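Local structure of DUF4440 domain-containing protein (Prochlorococcus marinus, 3HZP) at the interface of chains A and B. The protein is of unknown function but has an NTF2-like fold and pairs with a second copy of itself through its beta-sheet in the crystal. Residues are numbered along the deposited sequence; one frame, centred on the assembly and turned at random. Chains: chain A/B, NTF2-like protein of unknown function.

The interface of chains A and B. Residues chain A 69, 73, 79, 81, 102, 104; chain B 79, 104, 116.
A chi1 of -166° turns B:Trp116 away from its own amide nitrogen and carries the indole over the sheet of chain A, while A:Thr102 at chi1 -64° places OG1 where the indole N-H can meet it. NE1 of B:Trp116 donates to the hydroxyl OG1 of A:Thr102 at 2.9 Å, a moderately bent bond whose acceptor lies 21° out of the ring plane. Threonine suits this strand position: its hydroxyl satisfies the indole's polar atom, and its methyl CG2 adds an apolar contact with CD1 of the same ring. Tryptophan's broad indole buries 70 Å², the most in this patch. Over one face of the six-membered ring sits CG2 of A:Val81, 3.9 Å from the centroid and displaced from the ring centre in a CH-pi contact; valine's branching lets CG1 reach the ring too, 3.5 Å from CZ2 of B:Trp116. Over the same face, beyond the CE3-CZ3 rim, lysine offers methylenes: CD of A:Lys69 lies 3.8 Å from CE3 of B:Trp116. Near the two-fold axis A:Ile104 and B:Ile104 meet tip to tip, their CD1 methyls 3.7 Å apart. CD1 of A:Ile79 lies between B:Ile104 and the indole, 4.0 Å from CG1 of B:Ile104, and also touches the pyrrole side of B:Trp116 at CG; A:Ile104 meets B:Ile79 in the twin contact. Isoleucines supply broad apolar surface here, and the hydrogen bond, with the packing on that face, should limit the indole's rotation. Repeated by symmetry, this sheet-to-sheet patch joins the two copies in what may be the protein's natural dimer.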
loop_
_atom_site.group_PDB
_atom_site.type_symbol
_atom_site.label_atom_id
_atom_site.label_comp_id
_atom_site.label_asym_id
_atom_site.label_seq_id
_atom_site.Cartn_x
_atom_site.Cartn_y
_atom_site.Cartn_z
ATOM N N LYS A 69 8.034 -5.040 7.942
ATOM C CA LYS A 69 8.869 -5.410 6.791
ATOM C C LYS A 69 9.805 -4.258 6.511
ATOM O O LYS A 69 9.374 -3.094 6.484
ATOM C CB LYS A 69 8.022 -5.683 5.544
ATOM C CG LYS A 69 8.805 -6.109 4.329
ATOM C CD LYS A 69 7.920 -6.453 3.161
ATOM C CE LYS A 69 8.689 -6.989 2.001
ATOM N NZ LYS A 69 9.418 -8.253 2.333
ATOM N N LEU A 73 15.553 -2.384 -1.973
ATOM C CA LEU A 73 15.146 -2.851 -3.294
ATOM C C LEU A 73 16.205 -2.276 -4.216
ATOM O O LEU A 73 16.090 -1.169 -4.726
ATOM C CB LEU A 73 13.768 -2.343 -3.596
ATOM C CG LEU A 73 12.653 -2.816 -2.649
ATOM C CD1 LEU A 73 11.325 -2.134 -2.911
ATOM C CD2 LEU A 73 12.525 -4.364 -2.678
ATOM N N ILE A 79 11.465 -0.672 0.761
ATOM C CA ILE A 79 10.115 -0.810 1.246
ATOM C C ILE A 79 10.156 -0.881 2.779
ATOM O O ILE A 79 10.973 -1.604 3.329
ATOM C CB ILE A 79 9.378 -2.047 0.644
ATOM C CG1 ILE A 79 8.008 -2.196 1.307
ATOM C CG2 ILE A 79 10.190 -3.364 0.751
ATOM C CD1 ILE A 79 7.068 -3.165 0.507
ATOM N N VAL A 81 7.103 -1.448 5.773
ATOM C CA VAL A 81 5.729 -1.644 6.185
ATOM C C VAL A 81 5.657 -1.553 7.680
ATOM O O VAL A 81 6.449 -2.207 8.363
ATOM C CB VAL A 81 5.192 -3.021 5.703
ATOM C CG1 VAL A 81 3.746 -3.263 6.219
ATOM C CG2 VAL A 81 5.280 -3.141 4.155
ATOM N N THR A 102 2.057 0.890 4.056
ATOM C CA THR A 102 3.110 0.463 3.123
ATOM C C THR A 102 3.763 1.725 2.600
ATOM O O THR A 102 3.085 2.596 2.030
ATOM C CB THR A 102 2.546 -0.343 1.971
ATOM O OG1 THR A 102 1.972 -1.547 2.460
ATOM C CG2 THR A 102 3.641 -0.652 0.931
ATOM N N ILE A 104 7.275 3.371 0.459
ATOM C CA ILE A 104 8.369 3.113 -0.451
ATOM C C ILE A 104 9.264 4.354 -0.442
ATOM O O ILE A 104 8.755 5.482 -0.376
ATOM C CB ILE A 104 7.886 2.844 -1.869
ATOM C CG1 ILE A 104 6.852 1.720 -1.883
ATOM C CG2 ILE A 104 9.043 2.642 -2.813
ATOM C CD1 ILE A 104 7.402 0.437 -1.435
ATOM N N ILE B 79 7.632 -1.271 -8.521
ATOM C CA ILE B 79 6.374 -0.867 -7.946
ATOM C C ILE B 79 5.356 -0.697 -9.082
ATOM O O ILE B 79 5.674 -0.089 -10.093
ATOM C CB ILE B 79 6.487 0.433 -7.091
ATOM C CG1 ILE B 79 5.094 0.863 -6.631
ATOM C CG2 ILE B 79 7.211 1.594 -7.822
ATOM C CD1 ILE B 79 5.155 1.922 -5.474
ATOM N N ILE B 104 4.203 -4.539 -5.123
ATOM C CA ILE B 104 5.644 -4.538 -5.243
ATOM C C ILE B 104 6.051 -5.912 -5.781
ATOM O O ILE B 104 5.453 -6.927 -5.397
ATOM C CB ILE B 104 6.332 -4.290 -3.908
ATOM C CG1 ILE B 104 5.811 -3.008 -3.262
ATOM C CG2 ILE B 104 7.831 -4.358 -4.043
ATOM C CD1 ILE B 104 6.109 -1.811 -4.054
ATOM N N TRP B 116 4.455 -8.006 -2.522
ATOM C CA TRP B 116 3.637 -7.261 -1.546
ATOM C C TRP B 116 2.444 -6.691 -2.269
ATOM O O TRP B 116 2.526 -6.279 -3.420
ATOM C CB TRP B 116 4.428 -6.118 -0.906
ATOM C CG TRP B 116 3.788 -5.578 0.280
ATOM C CD1 TRP B 116 3.086 -4.409 0.378
ATOM C CD2 TRP B 116 3.797 -6.153 1.586
ATOM N NE1 TRP B 116 2.617 -4.252 1.665
ATOM C CE2 TRP B 116 3.035 -5.296 2.426
ATOM C CE3 TRP B 116 4.361 -7.302 2.126
ATOM C CZ2 TRP B 116 2.836 -5.567 3.755
ATOM C CZ3 TRP B 116 4.171 -7.567 3.471
ATOM C CH2 TRP B 116 3.416 -6.685 4.263
#